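Local coordinates for protein sialidase B (Streptococcus pneumoniae TIGR4, PDB 4XJA) that hydrolyses alpha-2,3-, alpha-2,6- and alpha-2,8-linked terminal sialic acid residues of oligosaccharides, glycoproteins and glycolipids as an exo-sialidase of glycosyl hydrolase family 33, at residues Gln554-Lys559 and Ala614-Thr619. The protein carries 1 engineered substitution. Sequence-based numbering, arbitrary orientation.
Sequences QVSAIK and AYSAIT. With SFJ ((2R,3R,4R,5R,6R)-5-acetamido-2,3-difluoro-4-hydroxy-6-[(1R,2R)-1,2,3-trihydroxypropyl]tetrahydro-2H-pyran-2-carboxylic acid), chain F; OPX ((1s,3R,4S)-1-[(cyclohexylamino)methyl]-3,4-dihydroxycyclopentanesulfonic acid), chain B.
At the active-site end of the central channel of the sialidase beta-propeller, Q554 meets Y615, the probable nucleophile, where the innermost strands of two blades, 556-559 and 616-619, run side by side, 7° from parallel. CB of Q554 lies over one ring face of Y615, 3.6 Å from the centroid, a CH-pi contact. The long, polar glutamine suits this place: with CG anti to the backbone N (chi1 -172°) and a bend at chi2, its amide reaches across to 614-619, where OE1 accepts the backbone N of S616 at 3.1 Å, the donor tilted 31° from the carbonyl plane. A water joins Q554 NE2 to S616 O. The OH of Y615 bonds to E503 and stands 3.0 Å from C1, the carboxylate carbon, of the bound difluoro sialic acid analogue. Farther along, two small serines hydrogen-bond through their hydroxyls, S556 OG to S616 OG at 3.0 Å; S616 OG is also hydrogen-bonded to S573 OG. Beyond them branched isoleucines fill the buried interface, I558 CG2 lying 4.0 Å from I618 CG1. T619 OG1, bonded to T213, weakly accepts OAD of the sulfonate ligand. Side chains thus join inner strands of two propeller blades, the probable nucleophile at one end, in the family 33 sialidase fold.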
ATOM      1  N   GLN A 554       7.418   4.484  -7.574  1.00 17.03           N
ATOM      2  CA  GLN A 554       6.803   5.796  -7.411  1.00 17.57           C
ATOM      3  C   GLN A 554       7.676   6.708  -6.542  1.00 15.31           C
ATOM      4  O   GLN A 554       8.244   6.266  -5.529  1.00 15.48           O
ATOM      5  CB  GLN A 554       5.419   5.645  -6.776  1.00 16.88           C
ATOM      6  CG  GLN A 554       4.630   6.966  -6.748  1.00 17.76           C
ATOM      7  CD  GLN A 554       3.765   7.097  -5.515  1.00 20.15           C
ATOM      8  OE1 GLN A 554       3.896   6.326  -4.560  1.00 19.62           O
ATOM      9  NE2 GLN A 554       2.866   8.070  -5.531  1.00 18.31           N
ATOM     10  N   VAL A 555       7.811   7.963  -6.966  1.00 15.15           N
ATOM     11  CA  VAL A 555       8.496   8.995  -6.183  1.00 14.85           C
ATOM     12  C   VAL A 555       7.488  10.104  -5.850  1.00 20.25           C
ATOM     13  O   VAL A 555       6.763  10.579  -6.723  1.00 18.35           O
ATOM     14  CB  VAL A 555       9.749   9.550  -6.947  1.00 16.67           C
ATOM     15  CG1 VAL A 555       9.414   9.862  -8.398  1.00 19.27           C
ATOM     16  CG2 VAL A 555      10.335  10.784  -6.266  1.00 19.58           C
ATOM     17  N   SER A 556       7.393  10.484  -4.581  1.00 15.67           N
ATOM     18  CA  SER A 556       6.493  11.575  -4.227  1.00 16.09           C
ATOM     19  C   SER A 556       7.321  12.834  -4.009  1.00 15.73           C
ATOM     20  O   SER A 556       8.510  12.750  -3.686  1.00 14.27           O
ATOM     21  CB  SER A 556       5.596  11.231  -3.031  1.00 15.02           C
ATOM     22  OG  SER A 556       6.332  10.762  -1.923  1.00 18.17           O
ATOM     23  N   ALA A 557       6.712  13.995  -4.235  1.00 17.23           N
ATOM     24  CA  ALA A 557       7.467  15.251  -4.267  1.00 17.82           C
ATOM     25  C   ALA A 557       6.604  16.439  -3.842  1.00 19.32           C
ATOM     26  O   ALA A 557       5.474  16.571  -4.289  1.00 16.13           O
ATOM     27  CB  ALA A 557       8.013  15.486  -5.670  1.00 13.32           C
ATOM     28  N   ILE A 558       7.147  17.317  -3.002  1.00 15.10           N
ATOM     29  CA  ILE A 558       6.432  18.533  -2.637  1.00 18.51           C
ATOM     30  C   ILE A 558       7.371  19.718  -2.666  1.00 20.77           C
ATOM     31  O   ILE A 558       8.592  19.561  -2.577  1.00 15.04           O
ATOM     32  CB  ILE A 558       5.812  18.445  -1.230  1.00 15.75           C
ATOM     33  CG1 ILE A 558       6.901  18.157  -0.201  1.00 16.17           C
ATOM     34  CG2 ILE A 558       4.700  17.394  -1.190  1.00 17.21           C
ATOM     35  CD1 ILE A 558       6.435  18.265   1.250  1.00 25.04           C
ATOM     36  N   LYS A 559       6.787  20.903  -2.801  1.00 17.27           N
ATOM     37  CA  LYS A 559       7.514  22.142  -2.610  1.00 20.09           C
ATOM     38  C   LYS A 559       7.218  22.614  -1.188  1.00 19.38           C
ATOM     39  O   LYS A 559       6.061  22.847  -0.834  1.00 20.43           O
ATOM     40  CB  LYS A 559       7.028  23.181  -3.628  1.00 26.02           C
ATOM     41  CG  LYS A 559       7.588  24.579  -3.434  1.00 28.66           C
ATOM     42  CD  LYS A 559       9.024  24.658  -3.888  1.00 30.97           C
ATOM     43  CE  LYS A 559       9.582  26.050  -3.624  1.00 38.96           C
ATOM     44  NZ  LYS A 559       8.675  27.101  -4.139  1.00 42.73           N
ATOM     45  N   ALA A 614       8.419   1.346  -0.199  1.00 14.81           N
ATOM     46  CA  ALA A 614       8.010   1.361  -1.603  1.00 13.27           C
ATOM     47  C   ALA A 614       7.259   2.628  -1.988  1.00 12.60           C
ATOM     48  O   ALA A 614       7.832   3.721  -1.966  1.00 13.35           O
ATOM     49  CB  ALA A 614       7.215   0.103  -1.963  1.00 14.35           C
ATOM     50  N   TYR A 615       5.991   2.496  -2.362  1.00 14.63           N
ATOM     51  CA  TYR A 615       5.218   3.675  -2.743  1.00 15.17           C
ATOM     52  C   TYR A 615       5.013   4.547  -1.512  1.00 16.64           C
ATOM     53  O   TYR A 615       4.915   4.042  -0.392  1.00 12.47           O
ATOM     54  CB  TYR A 615       3.866   3.281  -3.319  1.00 13.18           C
ATOM     55  CG  TYR A 615       3.878   2.869  -4.781  1.00 17.51           C
ATOM     56  CD1 TYR A 615       4.822   1.968  -5.277  1.00 17.57           C
ATOM     57  CD2 TYR A 615       2.904   3.335  -5.654  1.00 15.04           C
ATOM     58  CE1 TYR A 615       4.803   1.568  -6.629  1.00 16.22           C
ATOM     59  CE2 TYR A 615       2.876   2.940  -6.987  1.00 16.98           C
ATOM     60  CZ  TYR A 615       3.816   2.058  -7.467  1.00 19.35           C
ATOM     61  OH  TYR A 615       3.757   1.683  -8.798  1.00 15.17           O
ATOM     62  N   SER A 616       4.937   5.860  -1.716  1.00 14.00           N
ATOM     63  CA  SER A 616       4.868   6.780  -0.590  1.00 14.36           C
ATOM     64  C   SER A 616       4.086   8.028  -0.944  1.00 13.66           C
ATOM     65  O   SER A 616       3.895   8.348  -2.120  1.00 14.07           O
ATOM     66  CB  SER A 616       6.276   7.177  -0.157  1.00 15.64           C
ATOM     67  OG  SER A 616       6.953   7.865  -1.200  1.00 16.06           O
ATOM     68  N   ALA A 617       3.654   8.732   0.095  1.00 12.44           N
ATOM     69  CA  ALA A 617       2.932   9.984  -0.025  1.00 13.36           C
ATOM     70  C   ALA A 617       3.544  10.933   0.982  1.00 14.44           C
ATOM     71  O   ALA A 617       3.778  10.557   2.121  1.00 14.06           O
ATOM     72  CB  ALA A 617       1.471   9.764   0.317  1.00 11.02           C
ATOM     73  N   ILE A 618       3.789  12.170   0.582  1.00 14.58           N
ATOM     74  CA  ILE A 618       4.256  13.151   1.541  1.00 15.76           C
ATOM     75  C   ILE A 618       3.478  14.433   1.397  1.00 14.20           C
ATOM     76  O   ILE A 618       3.049  14.803   0.295  1.00 14.62           O
ATOM     77  CB  ILE A 618       5.747  13.463   1.396  1.00 13.68           C
ATOM     78  CG1 ILE A 618       6.079  13.846  -0.038  1.00 15.74           C
ATOM     79  CG2 ILE A 618       6.611  12.260   1.849  1.00 18.63           C
ATOM     80  CD1 ILE A 618       7.534  14.198  -0.200  1.00 20.31           C
ATOM     81  N   THR A 619       3.298  15.123   2.510  1.00 14.04           N
ATOM     82  CA  THR A 619       2.632  16.408   2.418  1.00 14.01           C
ATOM     83  C   THR A 619       3.088  17.292   3.553  1.00 15.59           C
ATOM     84  O   THR A 619       3.451  16.797   4.630  1.00 15.49           O
ATOM     85  CB  THR A 619       1.082  16.258   2.348  1.00 16.54           C
ATOM     86  OG1 THR A 619       0.512  17.455   1.799  1.00 17.32           O
ATOM     87  CG2 THR A 619       0.476  15.998   3.737  1.00 15.72           C
TER
HETATM   88  C11 SFJ F 705      -2.558   0.495 -13.201  1.00 19.07           C
HETATM   89  C9  SFJ F 705       2.924  -2.446 -14.171  0.78 38.41           C
HETATM   90  C10 SFJ F 705      -1.562  -0.410 -12.475  0.56 22.64           C
HETATM   91  C1  SFJ F 705       4.117  -1.317  -8.967  0.93 19.17           C
HETATM   92  C7  SFJ F 705       1.490  -2.193 -12.273  0.35 28.38           C
HETATM   93  C4  SFJ F 705       0.412   0.040  -9.361  1.00 18.51           C
HETATM   94  C3  SFJ F 705       1.515  -0.779  -8.578  0.80 19.57           C
HETATM   95  C5  SFJ F 705       0.190  -0.589 -10.756  1.00 18.64           C
HETATM   96  C6  SFJ F 705       1.492  -0.794 -11.521  0.90 21.64           C
HETATM   97  C2  SFJ F 705       2.696  -1.337  -9.613  0.31 21.18           C
HETATM   98  N5  SFJ F 705      -0.751   0.170 -11.564  0.96 19.18           N
HETATM   99  O10 SFJ F 705      -1.566  -1.595 -12.701  0.93 23.64           O
HETATM  100  O9  SFJ F 705       1.842  -3.055 -14.804  0.40 41.93           O
HETATM  101  O1A SFJ F 705       5.079  -1.040  -9.693  1.00 19.09           O
HETATM  102  O8  SFJ F 705       3.984  -2.314 -12.140  0.64 38.88           O
HETATM  103  O7  SFJ F 705       0.747  -3.272 -11.691  0.32 29.96           O
HETATM  104  O4  SFJ F 705      -0.759   0.196  -8.687  0.95 18.53           O
HETATM  105  O6  SFJ F 705       2.634  -0.583 -10.758  0.84 22.42           O
HETATM  106  FAI SFJ F 705       1.020  -1.572  -8.070  0.66 21.14           F
HETATM  107  FAJ SFJ F 705       2.668  -2.554  -9.913  0.55 26.85           F
HETATM  108  O1B SFJ F 705       4.119  -1.679  -7.789  0.96 20.09           O
HETATM  109  C8  SFJ F 705       2.841  -2.810 -12.756  0.88 32.89           C
HETATM  110  CAF OPX B 701       1.261  24.725   4.749  1.00 14.71           C
HETATM  111  CAG OPX B 701       0.718  25.831   3.912  1.00 21.64           C
HETATM  112  CAH OPX B 701       0.588  23.425   4.396  1.00 20.76           C
HETATM  113  CAI OPX B 701       0.672  25.516   2.439  1.00 23.59           C
HETATM  114  CAJ OPX B 701       0.734  23.126   2.940  1.00 17.31           C
HETATM  115  CAK OPX B 701      -0.606  22.716   0.249  1.00 18.46           C
HETATM  116  CAL OPX B 701       0.927  21.473  -1.350  1.00 16.49           C
HETATM  117  CAM OPX B 701      -1.435  21.173  -1.470  1.00 15.01           C
HETATM  118  CAO OPX B 701       0.589  20.174  -2.027  1.00 16.00           C
HETATM  119  CAP OPX B 701      -0.700  19.841  -1.529  1.00 16.61           C
HETATM  120  CAQ OPX B 701       0.065  24.169   2.124  1.00 21.56           C
HETATM  121  CAR OPX B 701      -0.388  22.181  -1.169  1.00 20.81           C
HETATM  122  NAN OPX B 701       0.266  23.842   0.697  1.00 21.76           N
HETATM  123  OAA OPX B 701       0.528  24.481  -2.144  1.00 22.98           O
HETATM  124  OAB OPX B 701      -0.290  22.888  -3.816  1.00 19.58           O
HETATM  125  OAC OPX B 701       1.498  19.243  -1.595  1.00 17.34           O
HETATM  126  OAD OPX B 701      -0.563  19.433  -0.219  1.00 12.16           O
HETATM  127  OAE OPX B 701      -1.864  24.098  -2.382  1.00 22.94           O
HETATM  128  SAS OPX B 701      -0.513  23.469  -2.440  1.00 22.43           S
HETATM  129  O   HOH W   1       8.172   6.276  -2.811  1.00 14.09           O
HETATM  130  O   HOH W   2       1.545   9.246  -3.169  1.00 14.28           O